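PDB 6RIW: ORF10, which forms the ketosynthase-chain length factor didomain of a polyunsaturated fatty acid synthase and probably condenses acyl chains as a 3-oxoacyl-ACP synthase. Local coordinates for residues T599-S604 against E619-A624; V614-E619 against L929-A934. All blocks are in the same frame, centred on the assembly; numbering follows the deposited sequence.

Contact 1: residues T599-S604 against E619-A624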
# COMPACT_ATOMS: atom_id res chain seq x y z
N THR A 599 -27.22 6.39 -8.25
CA THR A 599 -27.59 7.69 -8.80
C THR A 599 -27.45 7.71 -10.31
O THR A 599 -28.15 8.48 -10.97
CB THR A 599 -26.75 8.81 -8.18
OG1 THR A 599 -25.36 8.46 -8.22
CG2 THR A 599 -27.17 9.03 -6.72
N GLN A 600 -26.57 6.88 -10.88
CA GLN A 600 -26.48 6.84 -12.33
C GLN A 600 -27.79 6.39 -12.97
O GLN A 600 -28.24 6.98 -13.96
CB GLN A 600 -25.35 5.92 -12.78
CG GLN A 600 -24.00 6.52 -12.53
CD GLN A 600 -22.93 5.51 -12.79
OE1 GLN A 600 -22.49 4.82 -11.87
NE2 GLN A 600 -22.52 5.39 -14.07
N ILE A 601 -28.42 5.35 -12.41
CA ILE A 601 -29.67 4.86 -13.01
C ILE A 601 -30.81 5.82 -12.70
O ILE A 601 -31.65 6.11 -13.57
CB ILE A 601 -30.00 3.44 -12.50
CG1 ILE A 601 -28.91 2.44 -12.89
CG2 ILE A 601 -31.35 2.99 -13.05
CD1 ILE A 601 -28.93 2.05 -14.33
N GLU A 602 -30.86 6.35 -11.48
CA GLU A 602 -31.90 7.34 -11.17
C GLU A 602 -31.82 8.53 -12.13
O GLU A 602 -32.84 8.94 -12.71
CB GLU A 602 -31.79 7.80 -9.72
CG GLU A 602 -32.86 8.82 -9.34
CD GLU A 602 -32.77 9.30 -7.90
OE1 GLU A 602 -31.64 9.57 -7.41
OE2 GLU A 602 -33.83 9.41 -7.25
N ASP A 603 -30.61 9.07 -12.33
CA ASP A 603 -30.44 10.21 -13.23
C ASP A 603 -30.83 9.87 -14.66
O ASP A 603 -31.42 10.70 -15.36
CB ASP A 603 -28.98 10.69 -13.20
CG ASP A 603 -28.63 11.42 -11.92
OD1 ASP A 603 -29.55 11.69 -11.10
OD2 ASP A 603 -27.43 11.71 -11.72
N SER A 604 -30.47 8.67 -15.12
CA SER A 604 -30.81 8.26 -16.48
C SER A 604 -32.32 8.21 -16.68
O SER A 604 -32.84 8.72 -17.68
CB SER A 604 -30.20 6.88 -16.76
OG SER A 604 -28.84 7.01 -17.13
N GLU A 619 -35.60 -2.17 -8.40
CA GLU A 619 -35.37 -3.47 -9.02
C GLU A 619 -34.46 -3.36 -10.24
O GLU A 619 -33.57 -4.18 -10.42
CB GLU A 619 -36.70 -4.09 -9.43
CG GLU A 619 -36.55 -5.39 -10.19
CD GLU A 619 -36.20 -6.56 -9.27
OE1 GLU A 619 -36.21 -6.36 -8.02
OE2 GLU A 619 -35.94 -7.67 -9.78
N LEU A 620 -34.69 -2.37 -11.11
CA LEU A 620 -33.80 -2.16 -12.25
C LEU A 620 -32.38 -1.87 -11.79
O LEU A 620 -31.41 -2.40 -12.35
CB LEU A 620 -34.33 -1.01 -13.10
CG LEU A 620 -33.51 -0.67 -14.35
CD1 LEU A 620 -33.52 -1.82 -15.33
CD2 LEU A 620 -34.09 0.58 -14.98
N THR A 621 -32.24 -1.00 -10.79
CA THR A 621 -30.92 -0.67 -10.25
C THR A 621 -30.24 -1.91 -9.68
O THR A 621 -29.05 -2.15 -9.93
CB THR A 621 -31.04 0.43 -9.19
OG1 THR A 621 -31.68 1.58 -9.78
CG2 THR A 621 -29.67 0.84 -8.71
N ASN A 622 -30.99 -2.75 -8.96
CA ASN A 622 -30.40 -3.94 -8.36
C ASN A 622 -29.92 -4.94 -9.41
O ASN A 622 -28.89 -5.60 -9.22
CB ASN A 622 -31.42 -4.61 -7.44
CG ASN A 622 -31.55 -3.89 -6.12
OD1 ASN A 622 -30.67 -3.12 -5.73
ND2 ASN A 622 -32.67 -4.11 -5.43
N ILE A 623 -30.64 -5.05 -10.53
CA ILE A 623 -30.22 -5.95 -11.60
C ILE A 623 -28.89 -5.49 -12.19
O ILE A 623 -27.98 -6.30 -12.40
CB ILE A 623 -31.30 -6.04 -12.69
CG1 ILE A 623 -32.58 -6.69 -12.15
CG2 ILE A 623 -30.78 -6.82 -13.90
CD1 ILE A 623 -33.74 -6.46 -13.11
N ALA A 624 -28.78 -4.20 -12.48
CA ALA A 624 -27.53 -3.65 -13.02
C ALA A 624 -26.39 -3.79 -12.01
O ALA A 624 -25.28 -4.18 -12.39
CB ALA A 624 -27.73 -2.18 -13.40
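Two consecutive helices in the second ketosynthase-like unit, 597-608 and 614-628, form a helix-loop-helix pair, and I601 packs into the buried seam between them by touching L620, T621 and A624. The short axes approach to 9.8 Å, and their N-to-C directions differ by 133°, roughly midway between perpendicular and antiparallel. The backbones come nearest at I601 and T621, whose CA atoms are 6.3 Å apart. I601 meets its partners with both branches. A chi1 of -62° sets CG1 beside the backbone N and leaves CG2 anti to it; CG2 comes within 3.6 Å of T621 OG1 and 4.1 Å of L620 CD2, while CD1 reaches the other way to A624 CB at 4.5 Å. The T621 hydroxyl meets I601 through van der Waals contact, since its hydrogen bond goes back to R617 O, one turn earlier in its own helix; a polar atom in the buried seam is thereby satisfied locally. Helix 129-148 covers the pair, with L145 against both I601 and L620, and V141 against A624. L605 against L620 and L597 against A624 continue the apolar interface of this steeply crossed helix-loop-helix pair, in which I601 sits among a leucine, a threonine and an alanine.

Contact 2: residues V614-E619 against L929-A934; sequences VEQREE and LHAIKA
This is a peripheral helix-helix contact, partly buried and joining parts of the chain far apart in sequence: Q616, in the first turn of helix 614-628, packs on I932 and A931 of the short helix 929-934, the last helix of the modelled chain. The backbones are nearest at Q616 and I932, with CA atoms 6.8 Å apart. The methylene part of the glutamine carries most of the contact. Q616 CG lies 3.8 Å from I932 CG1, and Q616 CB is 4.0 Å from I932 CD1, as the two side chains lie alongside each other, pointing opposite ways. The extended end of I932 (chi2 of 169°) carries CD1 up to the main chain of the other helix, 3.5 Å from Q616 O. At the far end of the glutamine, the amide nitrogen NE2 rests 4.0 Å from A931 CB, at the more exposed margin. The other amide atom, Q616 OE1, accepts a hydrogen bond from T613 N, the residue just before the helix, which restricts the amide's rotation. I932 also touches L149 and L612, so its buried side chain is enclosed by more than the glutamine. Nearby, E619 OE2 is hydrogen-bonded to S926 OG. The last helix, 929-934, thus docks on the N-terminal turn of helix 614-628 at the periphery of the second ketosynthase-like unit.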
# COMPACT_ATOMS: atom_id res chain seq x y z
N VAL A 614 -41.03 3.83 -7.65
CA VAL A 614 -39.84 3.67 -6.81
C VAL A 614 -39.41 2.21 -6.77
O VAL A 614 -38.22 1.89 -6.82
CB VAL A 614 -40.10 4.21 -5.39
CG1 VAL A 614 -38.92 3.90 -4.49
CG2 VAL A 614 -40.35 5.71 -5.45
N GLU A 615 -40.38 1.29 -6.70
CA GLU A 615 -40.04 -0.12 -6.62
C GLU A 615 -39.47 -0.64 -7.94
O GLU A 615 -38.56 -1.48 -7.93
CB GLU A 615 -41.27 -0.94 -6.20
CG GLU A 615 -41.81 -0.51 -4.83
CD GLU A 615 -42.43 -1.66 -4.03
OE1 GLU A 615 -42.54 -1.52 -2.79
OE2 GLU A 615 -42.81 -2.70 -4.63
N GLN A 616 -39.99 -0.16 -9.07
CA GLN A 616 -39.44 -0.55 -10.36
C GLN A 616 -38.00 -0.07 -10.52
O GLN A 616 -37.14 -0.79 -11.04
CB GLN A 616 -40.29 -0.01 -11.51
CG GLN A 616 -41.54 -0.83 -11.78
CD GLN A 616 -42.46 -0.16 -12.77
OE1 GLN A 616 -42.43 1.07 -12.93
NE2 GLN A 616 -43.27 -0.95 -13.45
N ARG A 617 -37.75 1.18 -10.11
CA ARG A 617 -36.41 1.75 -10.24
C ARG A 617 -35.41 1.02 -9.36
O ARG A 617 -34.26 0.80 -9.77
CB ARG A 617 -36.46 3.24 -9.87
CG ARG A 617 -35.10 3.93 -9.80
CD ARG A 617 -35.25 5.44 -9.62
NE ARG A 617 -35.40 5.80 -8.22
CZ ARG A 617 -36.46 6.43 -7.72
NH1 ARG A 617 -37.47 6.78 -8.51
NH2 ARG A 617 -36.51 6.72 -6.42
N GLU A 618 -35.82 0.62 -8.15
CA GLU A 618 -34.91 -0.12 -7.28
C GLU A 618 -34.59 -1.49 -7.85
O GLU A 618 -33.43 -1.93 -7.81
CB GLU A 618 -35.49 -0.25 -5.88
CG GLU A 618 -35.50 1.09 -5.14
CD GLU A 618 -36.05 1.00 -3.74
OE1 GLU A 618 -36.72 -0.01 -3.43
OE2 GLU A 618 -35.83 1.95 -2.95
N GLU A 619 -35.60 -2.17 -8.40
CA GLU A 619 -35.37 -3.47 -9.02
C GLU A 619 -34.46 -3.36 -10.24
O GLU A 619 -33.57 -4.18 -10.42
CB GLU A 619 -36.70 -4.09 -9.43
CG GLU A 619 -36.55 -5.39 -10.19
CD GLU A 619 -36.20 -6.56 -9.27
OE1 GLU A 619 -36.21 -6.36 -8.02
OE2 GLU A 619 -35.94 -7.67 -9.78
N LEU A 929 -39.30 -7.16 -14.53
CA LEU A 929 -38.63 -6.59 -15.69
C LEU A 929 -39.57 -6.47 -16.89
O LEU A 929 -39.43 -5.54 -17.69
CB LEU A 929 -37.40 -7.43 -16.05
CG LEU A 929 -36.34 -6.82 -16.95
CD1 LEU A 929 -35.85 -5.48 -16.42
CD2 LEU A 929 -35.17 -7.78 -17.14
N HIS A 930 -40.55 -7.38 -17.01
CA HIS A 930 -41.48 -7.30 -18.13
C HIS A 930 -42.26 -5.99 -18.12
O HIS A 930 -42.41 -5.33 -19.16
CB HIS A 930 -42.44 -8.49 -18.11
CG HIS A 930 -43.38 -8.52 -19.28
ND1 HIS A 930 -44.62 -7.93 -19.26
CD2 HIS A 930 -43.25 -9.07 -20.52
CE1 HIS A 930 -45.22 -8.11 -20.43
NE2 HIS A 930 -44.41 -8.81 -21.21
N ALA A 931 -42.76 -5.59 -16.94
CA ALA A 931 -43.54 -4.36 -16.82
C ALA A 931 -42.69 -3.12 -17.01
O ALA A 931 -43.21 -2.07 -17.41
CB ALA A 931 -44.22 -4.31 -15.45
N ILE A 932 -41.39 -3.21 -16.71
CA ILE A 932 -40.50 -2.08 -16.95
C ILE A 932 -40.25 -1.93 -18.44
O ILE A 932 -40.28 -0.82 -18.99
CB ILE A 932 -39.20 -2.26 -16.16
CG1 ILE A 932 -39.49 -2.20 -14.66
CG2 ILE A 932 -38.17 -1.20 -16.55
CD1 ILE A 932 -38.35 -2.62 -13.78
N LYS A 933 -40.03 -3.06 -19.14
CA LYS A 933 -39.81 -3.01 -20.58
C LYS A 933 -41.00 -2.37 -21.30
O LYS A 933 -40.82 -1.68 -22.31
CB LYS A 933 -39.56 -4.42 -21.12
CG LYS A 933 -38.23 -5.04 -20.72
CD LYS A 933 -38.17 -6.51 -21.16
CE LYS A 933 -36.75 -7.07 -21.04
NZ LYS A 933 -36.62 -8.50 -21.45
N ALA A 934 -42.22 -2.62 -20.81
CA ALA A 934 -43.43 -2.07 -21.43
C ALA A 934 -43.57 -0.58 -21.17
O ALA A 934 -44.20 0.14 -21.95
CB ALA A 934 -44.66 -2.80 -20.90

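Overall arrangement
Contacts 1 and 2 have centres about 10 Å apart, on the same side of the chain's centre and away from the magnesium site. Both use helix 614-628: its opening turns meet helix 929-934, while its middle meets helix 597-608, and E619 belongs to both contacts. The segments come in the order 599-604, 614-619, 619-624, 929-934, so the contacts interleave; contact 1 joins neighbouring helices, whereas contact 2 spans 309 intervening residues. The two also touch directly, through I623 CD1 and L929 CD1 at 4.0 Å. Helix 129-148, from the first ketosynthase-like unit, contacts residues in both. This peripheral cluster therefore brings together pieces of both units and the last modelled helix.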